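Bse634I restriction endonuclease (Geobacillus stearothermophilus, PDB 1KNV) probably cleaves double-stranded DNA at a specific sequence, as a metal-dependent type II restriction endonuclease of the PDDEXK clan. Local coordinates at residues N28-L33 / N165-E170; K49-V54 / N73-W78; R113-N118 / K180-K185. One frame throughout, in Å; residues are numbered along the deposited sequence. Where two conformers were deposited one is given.

Overall arrangement
From the N terminus, helix 26-33 supplies the first half of interaction 1, which is completed only at 165-170 and so closes a loop of 131 residues. Interaction 2 lies wholly within that loop and closes a short one of 18 residues, joining helices 43-60 and 68-93. The two share a helical region: L30 packs on W78 and L33 on L50, with centres 13 Å apart. Interaction 3 starts inside the long loop, at 113-118, but ends beyond it, at 180-185, so it crosses interaction 1 along the chain. It ties two loops beside the mixed sheet, its centre 32 Å from that of interaction 2 and across the chain's centre.

Interaction 1: N28-L33 / N165-E170; sequences NALIEL and NKLTHE
I31 lies against the backbone of L167 and T168, its CG2 coming to 3.5 Å from L167 O and its CG1 to 3.9 Å from T168 CA. With CG1 anti to the carbonyl carbon (chi1 -57°), that atom is turned to T168. CD1 continues over one face of the H169 ring, but the modelled carbon separation there is too short to be trusted. Beside this, L167 brings CD1 to 3.8 Å from L30 CB and to 3.9 Å from L30 CD2, a purely apolar contact. An alanine in place of I31, keeping CB but lacking CG1, CG2 and CD1, would probably open a gap against L167 O and T168 CA. N28 OD1 meets H169 NE2 at the ring edge, yet the bond is weak and, as H169 was modelled in two conformers, doubtful; N28 ND2 is held more plainly, by N9 O. Behind the contact, L30 packs on W78 and V81 of helix 68-93 and L167 on I85; both touch I172. T168 caps a backbone N of the following helix through its side chain, while T168 N bonds N171 OD1, the reciprocal pattern of a capping box. The contact is thus helix 26-33 docked on the capped N-terminal end of helix 169-176, away from the calcium-binding residues.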
loop_
_atom_site.group_PDB
_atom_site.type_symbol
_atom_site.label_atom_id
_atom_site.label_comp_id
_atom_site.label_asym_id
_atom_site.label_seq_id
_atom_site.Cartn_x
_atom_site.Cartn_y
_atom_site.Cartn_z
ATOM N N ASN B 28 38.424 33.101 -10.835
ATOM C CA ASN B 28 39.737 33.736 -10.799
ATOM C C ASN B 28 39.915 34.405 -9.443
ATOM O O ASN B 28 41.026 34.494 -8.924
ATOM C CB ASN B 28 39.888 34.770 -11.917
ATOM C CG ASN B 28 39.773 34.154 -13.300
ATOM O OD1 ASN B 28 40.214 33.023 -13.536
ATOM N ND2 ASN B 28 39.190 34.903 -14.228
ATOM N N ALA B 29 38.812 34.868 -8.868
ATOM C CA ALA B 29 38.860 35.509 -7.565
ATOM C C ALA B 29 39.326 34.478 -6.549
ATOM O O ALA B 29 40.173 34.770 -5.702
ATOM C CB ALA B 29 37.482 36.035 -7.179
ATOM N N LEU B 30 38.775 33.268 -6.648
ATOM C CA LEU B 30 39.118 32.181 -5.731
ATOM C C LEU B 30 40.581 31.785 -5.812
ATOM O O LEU B 30 41.265 31.681 -4.795
ATOM C CB LEU B 30 38.253 30.952 -6.014
ATOM C CG LEU B 30 36.807 31.024 -5.536
ATOM C CD1 LEU B 30 36.043 29.849 -6.079
ATOM C CD2 LEU B 30 36.764 31.025 -4.028
ATOM N N ILE B 31 41.052 31.555 -7.029
ATOM C CA ILE B 31 42.433 31.159 -7.246
ATOM C C ILE B 31 43.402 32.229 -6.752
ATOM O O ILE B 31 44.363 31.930 -6.042
ATOM C CB ILE B 31 42.682 30.887 -8.736
ATOM C CG1 ILE B 31 41.705 29.820 -9.226
ATOM C CG2 ILE B 31 44.112 30.430 -8.950
ATOM C CD1 ILE B 31 41.828 29.527 -10.681
ATOM N N GLU B 32 43.130 33.475 -7.131
ATOM C CA GLU B 32 43.956 34.607 -6.740
ATOM C C GLU B 32 44.052 34.751 -5.230
ATOM O O GLU B 32 45.085 35.176 -4.719
ATOM C CB GLU B 32 43.403 35.909 -7.352
ATOM C CG GLU B 32 43.867 36.156 -8.790
ATOM C CD GLU B 32 43.116 37.302 -9.448
ATOM O OE1 GLU B 32 42.719 38.238 -8.720
ATOM O OE2 GLU B 32 42.937 37.260 -10.685
ATOM N N LEU B 33 42.993 34.398 -4.516
ATOM C CA LEU B 33 43.023 34.543 -3.066
ATOM C C LEU B 33 43.315 33.234 -2.335
ATOM O O LEU B 33 43.456 33.224 -1.114
ATOM C CB LEU B 33 41.717 35.129 -2.554
ATOM C CG LEU B 33 41.353 36.531 -2.991
ATOM C CD1 LEU B 33 40.053 36.963 -2.336
ATOM C CD2 LEU B 33 42.488 37.423 -2.593
ATOM N N ASN B 165 44.721 21.395 -1.466
ATOM C CA ASN B 165 45.383 22.296 -0.533
ATOM C C ASN B 165 45.371 23.743 -0.962
ATOM O O ASN B 165 45.743 24.626 -0.191
ATOM C CB ASN B 165 46.817 21.847 -0.346
ATOM C CG ASN B 165 46.902 20.466 0.226
ATOM O OD1 ASN B 165 47.891 19.758 0.033
ATOM N ND2 ASN B 165 45.861 20.066 0.951
ATOM N N LYS B 166 44.962 23.982 -2.199
ATOM C CA LYS B 166 44.894 25.327 -2.739
ATOM C C LYS B 166 44.013 25.276 -3.966
ATOM O O LYS B 166 43.953 24.254 -4.648
ATOM C CB LYS B 166 46.301 25.831 -3.075
ATOM C CG LYS B 166 47.168 24.828 -3.825
ATOM C CD LYS B 166 46.947 24.894 -5.330
ATOM C CE LYS B 166 47.540 26.173 -5.933
ATOM N NZ LYS B 166 49.031 26.208 -5.865
ATOM N N LEU B 167 43.324 26.376 -4.242
ATOM C CA LEU B 167 42.415 26.434 -5.377
ATOM C C LEU B 167 43.078 26.773 -6.701
ATOM O O LEU B 167 43.894 27.695 -6.794
ATOM C CB LEU B 167 41.298 27.437 -5.089
ATOM C CG LEU B 167 40.525 27.191 -3.794
ATOM C CD1 LEU B 167 39.376 28.174 -3.707
ATOM C CD2 LEU B 167 40.017 25.749 -3.751
ATOM N N THR B 168 42.708 26.014 -7.728
ATOM C CA THR B 168 43.221 26.184 -9.082
ATOM C C THR B 168 42.056 25.950 -10.065
ATOM O O THR B 168 41.070 25.317 -9.693
ATOM C CB THR B 168 44.364 25.167 -9.386
ATOM O OG1 THR B 168 43.828 23.843 -9.531
ATOM C CG2 THR B 168 45.377 25.151 -8.248
ATOM N N HIS B 169 42.170 26.454 -11.241
ATOM C CA HIS B 169 41.103 26.275 -12.254
ATOM C C HIS B 169 40.824 24.794 -12.439
ATOM O O HIS B 169 39.689 24.398 -12.697
ATOM C CB HIS B 169 41.509 26.886 -13.599
ATOM C CG HIS B 169 41.237 28.354 -13.710
ATOM N ND1 HIS B 169 42.119 29.232 -14.301
ATOM C CD2 HIS B 169 40.175 29.096 -13.314
ATOM C CE1 HIS B 169 41.616 30.456 -14.258
ATOM N NE2 HIS B 169 40.440 30.398 -13.662
ATOM N N GLU B 170 41.851 23.981 -12.293
ATOM C CA GLU B 170 41.710 22.548 -12.454
ATOM C C GLU B 170 41.010 21.795 -11.314
ATOM O O GLU B 170 40.061 21.049 -11.566
ATOM C CB GLU B 170 43.071 21.919 -12.729
ATOM C CG GLU B 170 42.994 20.481 -13.221
ATOM C CD GLU B 170 44.371 19.869 -13.449
ATOM O OE1 GLU B 170 45.353 20.637 -13.565
ATOM O OE2 GLU B 170 44.476 18.623 -13.524
#

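Interaction 2: K49-V54 / N73-W78; sequences KLENYV and NTRGTW
The indole of W78 is sandwiched: L50 CB lies 3.4 Å above one face, offset toward the rim, and T74 CG2, a turn earlier in W78's own helix, sits 3.1 Å above the plane of the opposite face. L50 CD1 extends over the same side as its CB, to 3.8 Å from W78 CD2. V54 CG2 meets the edge in plane, 3.9 Å from W78 CH2. The ring nitrogen has its partner elsewhere, NE1 bonding P26 O, which helps fix the rotation of the indole. The second flat group, the R75 guanidinium, takes E51 OE2 at its edge in a salt bridge of 2.9 Å from NH1. OE2 is met nearly along its C-O axis but lies 27° out of the guanidinium plane, with 139° at hydrogen. E51 CG is anti to the backbone N, starting an extended chain that carries the carboxylate across to R75. The stronger partner of R75 is D48, which salt-bridges the same NH1; E51 OE1 pairs with K55. The axes of 49-54 and 73-78 approach to 10.5 Å, with N-to-C directions 131° apart: consecutive helices 43-60 and 68-93 pack at an oblique, roughly antiparallel angle, with a tryptophan wedged between them.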
loop_
_atom_site.group_PDB
_atom_site.type_symbol
_atom_site.label_atom_id
_atom_site.label_comp_id
_atom_site.label_asym_id
_atom_site.label_seq_id
_atom_site.Cartn_x
_atom_site.Cartn_y
_atom_site.Cartn_z
ATOM N N LYS B 49 35.256 38.688 2.225
ATOM C CA LYS B 49 36.618 38.972 1.781
ATOM C C LYS B 49 36.716 38.931 0.271
ATOM O O LYS B 49 37.256 39.845 -0.351
ATOM C CB LYS B 49 37.575 37.953 2.383
ATOM C CG LYS B 49 38.852 37.740 1.600
ATOM C CD LYS B 49 39.626 36.582 2.202
ATOM C CE LYS B 49 40.873 36.251 1.408
ATOM N NZ LYS B 49 41.545 35.044 1.980
ATOM N N LEU B 50 36.204 37.852 -0.313
ATOM C CA LEU B 50 36.211 37.690 -1.754
ATOM C C LEU B 50 35.458 38.859 -2.383
ATOM O O LEU B 50 35.920 39.450 -3.359
ATOM C CB LEU B 50 35.555 36.355 -2.139
ATOM C CG LEU B 50 36.429 35.101 -1.988
ATOM C CD1 LEU B 50 35.577 33.861 -1.860
ATOM C CD2 LEU B 50 37.345 34.982 -3.192
ATOM N N GLU B 51 34.308 39.202 -1.814
ATOM C CA GLU B 51 33.513 40.307 -2.335
ATOM C C GLU B 51 34.302 41.613 -2.326
ATOM O O GLU B 51 34.463 42.266 -3.365
ATOM C CB GLU B 51 32.231 40.482 -1.520
ATOM C CG GLU B 51 31.396 41.662 -1.992
ATOM C CD GLU B 51 29.953 41.582 -1.551
ATOM O OE1 GLU B 51 29.192 42.515 -1.877
ATOM O OE2 GLU B 51 29.576 40.589 -0.888
ATOM N N ASN B 52 34.782 41.987 -1.144
ATOM C CA ASN B 52 35.557 43.204 -0.989
ATOM C C ASN B 52 36.760 43.178 -1.913
ATOM O O ASN B 52 37.136 44.202 -2.486
ATOM C CB ASN B 52 36.015 43.361 0.450
ATOM C CG ASN B 52 34.859 43.412 1.412
ATOM O OD1 ASN B 52 33.805 43.965 1.096
ATOM N ND2 ASN B 52 35.049 42.848 2.600
ATOM N N TYR B 53 37.368 42.010 -2.067
ATOM C CA TYR B 53 38.512 41.906 -2.950
ATOM C C TYR B 53 38.122 42.337 -4.351
ATOM O O TYR B 53 38.800 43.148 -4.972
ATOM C CB TYR B 53 39.018 40.482 -3.021
ATOM C CG TYR B 53 40.108 40.317 -4.048
ATOM C CD1 TYR B 53 41.374 40.866 -3.847
ATOM C CD2 TYR B 53 39.886 39.587 -5.210
ATOM C CE1 TYR B 53 42.393 40.683 -4.779
ATOM C CE2 TYR B 53 40.896 39.398 -6.148
ATOM C CZ TYR B 53 42.146 39.943 -5.925
ATOM O OH TYR B 53 43.152 39.723 -6.836
ATOM N N VAL B 54 37.035 41.773 -4.861
ATOM C CA VAL B 54 36.573 42.129 -6.196
ATOM C C VAL B 54 36.203 43.613 -6.220
ATOM O O VAL B 54 36.415 44.302 -7.218
ATOM C CB VAL B 54 35.352 41.267 -6.615
ATOM C CG1 VAL B 54 34.762 41.778 -7.923
ATOM C CG2 VAL B 54 35.783 39.812 -6.771
ATOM N N ASN B 73 24.962 36.957 -6.669
ATOM C CA ASN B 73 25.093 35.759 -7.487
ATOM C C ASN B 73 26.494 35.173 -7.380
ATOM O O ASN B 73 26.658 33.961 -7.286
ATOM C CB ASN B 73 24.799 36.076 -8.953
ATOM C CG ASN B 73 23.330 36.330 -9.214
ATOM O OD1 ASN B 73 22.950 36.692 -10.323
ATOM N ND2 ASN B 73 22.494 36.138 -8.194
ATOM N N THR B 74 27.506 36.032 -7.405
ATOM C CA THR B 74 28.876 35.560 -7.311
ATOM C C THR B 74 29.148 34.879 -5.971
ATOM O O THR B 74 29.855 33.881 -5.922
ATOM C CB THR B 74 29.868 36.706 -7.530
ATOM O OG1 THR B 74 29.726 37.202 -8.869
ATOM C CG2 THR B 74 31.283 36.223 -7.334
ATOM N N ARG B 75 28.587 35.406 -4.887
ATOM C CA ARG B 75 28.781 34.786 -3.578
ATOM C C ARG B 75 28.214 33.361 -3.578
ATOM O O ARG B 75 28.740 32.466 -2.904
ATOM C CB ARG B 75 28.088 35.598 -2.485
ATOM C CG ARG B 75 28.742 36.915 -2.152
ATOM C CD ARG B 75 27.885 37.681 -1.159
ATOM N NE ARG B 75 27.870 37.107 0.187
ATOM C CZ ARG B 75 28.746 37.419 1.138
ATOM N NH1 ARG B 75 29.714 38.291 0.895
ATOM N NH2 ARG B 75 28.634 36.890 2.348
ATOM N N GLY B 76 27.131 33.161 -4.326
ATOM C CA GLY B 76 26.517 31.846 -4.419
ATOM C C GLY B 76 27.467 30.886 -5.109
ATOM O O GLY B 76 27.679 29.768 -4.643
ATOM N N THR B 77 28.050 31.323 -6.222
ATOM C CA THR B 77 29.001 30.497 -6.955
ATOM C C THR B 77 30.202 30.172 -6.080
ATOM O O THR B 77 30.748 29.067 -6.145
ATOM C CB THR B 77 29.485 31.206 -8.199
ATOM O OG1 THR B 77 28.374 31.420 -9.077
ATOM C CG2 THR B 77 30.545 30.375 -8.902
ATOM N N TRP B 78 30.620 31.137 -5.263
ATOM C CA TRP B 78 31.745 30.924 -4.362
ATOM C C TRP B 78 31.341 29.922 -3.283
ATOM O O TRP B 78 32.101 29.013 -2.949
ATOM C CB TRP B 78 32.186 32.239 -3.701
ATOM C CG TRP B 78 32.939 33.166 -4.612
ATOM C CD1 TRP B 78 33.766 32.816 -5.648
ATOM C CD2 TRP B 78 32.965 34.594 -4.546
ATOM N NE1 TRP B 78 34.302 33.938 -6.227
ATOM C CE2 TRP B 78 33.828 35.043 -5.569
ATOM C CE3 TRP B 78 32.342 35.539 -3.719
ATOM C CZ2 TRP B 78 34.082 36.397 -5.786
ATOM C CZ3 TRP B 78 32.593 36.883 -3.936
ATOM C CH2 TRP B 78 33.456 37.301 -4.962
#

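Interaction 3: R113-N118 / K180-K185; sequences RKIFDN and KDIEGK
G184 meets K114 and its neighbours almost entirely through backbone atoms, and this is the tight half of the contact. G184 N donates to K114 O at 2.8 Å, in the carbonyl plane and on a lone pair, though the angle at hydrogen is only 131°. Two CA-H...O contacts extend the pairing: G184 CA lies 3.2 Å from F116 O, and D117 CA lies 3.3 Å from G184 O. G184 has a positive phi of 74°, readily adopted by glycine, as the third residue of a type II beta turn closed by the bond from K185 N to I182 O. On the buried side, I115 and I182 run side by side in the same direction, CG2 of I115 at 4.1 Å from CG1 of I182. Both are buried, and I150 touches both.

The outer side is looser. E183 CG is anti to the backbone N (chi1 169°), and the chain then extends alongside K114. There K114 CE, not NZ, comes closest to E183 OE2, at 3.3 Å; K114 NZ stays 4.1 Å from E183 OE2, opposite charges that fall short of a salt bridge. At the other end a water accepts from N118 N at 3.0 Å and reaches G184 O by a weak bond. D117, bonded to T120, caps helix 118-131 here. The isoleucines resting on strand 147-151, with I182 also on strand 99-103, show two loops packed against the 99-103/147-151 side of the mixed sheet, whose five strands fit the central sheet of the PDDEXK nuclease fold.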
loop_
_atom_site.group_PDB
_atom_site.type_symbol
_atom_site.label_atom_id
_atom_site.label_comp_id
_atom_site.label_asym_id
_atom_site.label_seq_id
_atom_site.Cartn_x
_atom_site.Cartn_y
_atom_site.Cartn_z
ATOM N N ARG B 113 19.172 12.569 -11.694
ATOM C CA ARG B 113 18.637 11.253 -12.028
ATOM C C ARG B 113 19.472 10.537 -13.085
ATOM O O ARG B 113 19.436 9.317 -13.194
ATOM C CB ARG B 113 17.186 11.390 -12.493
ATOM C CG ARG B 113 16.258 11.730 -11.340
ATOM C CD ARG B 113 14.920 12.222 -11.811
ATOM N NE ARG B 113 14.257 11.274 -12.697
ATOM C CZ ARG B 113 13.024 11.444 -13.157
ATOM N NH1 ARG B 113 12.336 12.526 -12.805
ATOM N NH2 ARG B 113 12.480 10.548 -13.965
ATOM N N LYS B 114 20.245 11.304 -13.845
ATOM C CA LYS B 114 21.095 10.739 -14.876
ATOM C C LYS B 114 22.275 9.969 -14.296
ATOM O O LYS B 114 23.020 9.335 -15.039
ATOM C CB LYS B 114 21.575 11.852 -15.809
ATOM C CG LYS B 114 20.444 12.437 -16.644
ATOM C CD LYS B 114 20.766 13.813 -17.185
ATOM C CE LYS B 114 21.881 13.761 -18.189
ATOM N NZ LYS B 114 22.223 15.127 -18.678
ATOM N N ILE B 115 22.460 10.014 -12.978
ATOM C CA ILE B 115 23.561 9.262 -12.377
ATOM C C ILE B 115 23.131 7.812 -12.183
ATOM O O ILE B 115 23.957 6.922 -11.995
ATOM C CB ILE B 115 24.019 9.841 -11.002
ATOM C CG1 ILE B 115 22.940 9.641 -9.936
ATOM C CG2 ILE B 115 24.359 11.322 -11.152
ATOM C CD1 ILE B 115 23.447 9.923 -8.525
ATOM N N PHE B 116 21.826 7.583 -12.242
ATOM C CA PHE B 116 21.274 6.248 -12.083
ATOM C C PHE B 116 21.597 5.342 -13.260
ATOM O O PHE B 116 21.739 5.810 -14.391
ATOM C CB PHE B 116 19.760 6.340 -11.934
ATOM C CG PHE B 116 19.313 6.813 -10.587
ATOM C CD1 PHE B 116 18.094 7.477 -10.443
ATOM C CD2 PHE B 116 20.083 6.553 -9.456
ATOM C CE1 PHE B 116 17.637 7.874 -9.186
ATOM C CE2 PHE B 116 19.649 6.938 -8.200
ATOM C CZ PHE B 116 18.417 7.604 -8.061
ATOM N N ASP B 117 21.709 4.042 -12.993
ATOM C CA ASP B 117 21.977 3.090 -14.056
ATOM C C ASP B 117 20.749 2.975 -14.953
ATOM O O ASP B 117 19.662 3.477 -14.637
ATOM C CB ASP B 117 22.385 1.716 -13.484
ATOM C CG ASP B 117 21.386 1.145 -12.478
ATOM O OD1 ASP B 117 21.793 0.265 -11.692
ATOM O OD2 ASP B 117 20.204 1.535 -12.461
ATOM N N ASN B 118 20.921 2.323 -16.085
ATOM C CA ASN B 118 19.834 2.166 -17.032
ATOM C C ASN B 118 18.573 1.497 -16.467
ATOM O O ASN B 118 17.456 1.952 -16.715
ATOM C CB ASN B 118 20.344 1.385 -18.243
ATOM C CG ASN B 118 19.270 1.142 -19.260
ATOM O OD1 ASN B 118 18.706 2.086 -19.832
ATOM N ND2 ASN B 118 18.964 -0.131 -19.492
ATOM N N LYS B 180 29.647 14.050 -13.457
ATOM C CA LYS B 180 29.851 13.531 -14.805
ATOM C C LYS B 180 30.576 12.178 -14.819
ATOM O O LYS B 180 30.337 11.363 -15.701
ATOM C CB LYS B 180 30.642 14.535 -15.648
ATOM C CG LYS B 180 29.945 15.846 -15.945
ATOM C CD LYS B 180 30.862 16.684 -16.816
ATOM C CE LYS B 180 30.269 18.035 -17.167
ATOM N NZ LYS B 180 31.224 18.813 -18.022
ATOM N N ASP B 181 31.461 11.944 -13.851
ATOM C CA ASP B 181 32.207 10.681 -13.759
ATOM C C ASP B 181 31.311 9.486 -13.426
ATOM O O ASP B 181 31.608 8.346 -13.810
ATOM C CB ASP B 181 33.279 10.758 -12.668
ATOM C CG ASP B 181 34.388 11.728 -12.994
ATOM O OD1 ASP B 181 34.213 12.549 -13.922
ATOM O OD2 ASP B 181 35.433 11.678 -12.305
ATOM N N ILE B 182 30.231 9.737 -12.691
ATOM C CA ILE B 182 29.351 8.652 -12.298
ATOM C C ILE B 182 28.043 8.578 -13.058
ATOM O O ILE B 182 27.182 7.783 -12.700
ATOM C CB ILE B 182 29.023 8.717 -10.798
ATOM C CG1 ILE B 182 28.227 9.978 -10.499
ATOM C CG2 ILE B 182 30.306 8.706 -9.972
ATOM C CD1 ILE B 182 27.746 10.034 -9.079
ATOM N N GLU B 183 27.884 9.388 -14.102
ATOM C CA GLU B 183 26.653 9.367 -14.879
ATOM C C GLU B 183 26.341 7.967 -15.400
ATOM O O GLU B 183 27.176 7.337 -16.051
ATOM C CB GLU B 183 26.736 10.352 -16.051
ATOM C CG GLU B 183 25.602 10.219 -17.093
ATOM C CD GLU B 183 25.540 11.398 -18.069
ATOM O OE1 GLU B 183 26.606 11.999 -18.349
ATOM O OE2 GLU B 183 24.430 11.716 -18.564
ATOM N N GLY B 184 25.134 7.493 -15.081
ATOM C CA GLY B 184 24.662 6.188 -15.511
ATOM C C GLY B 184 25.282 5.014 -14.797
ATOM O O GLY B 184 25.038 3.875 -15.164
ATOM N N LYS B 185 26.055 5.279 -13.757
ATOM C CA LYS B 185 26.740 4.220 -13.019
ATOM C C LYS B 185 26.223 3.898 -11.620
ATOM O O LYS B 185 26.627 2.900 -11.030
ATOM C CB LYS B 185 28.217 4.587 -12.851
ATOM C CG LYS B 185 29.043 4.763 -14.118
ATOM C CD LYS B 185 30.404 5.353 -13.739
ATOM C CE LYS B 185 31.434 5.183 -14.839
ATOM N NZ LYS B 185 30.956 5.727 -16.136
HETATM O O HOH W 1 23.627 1.329 -16.869
#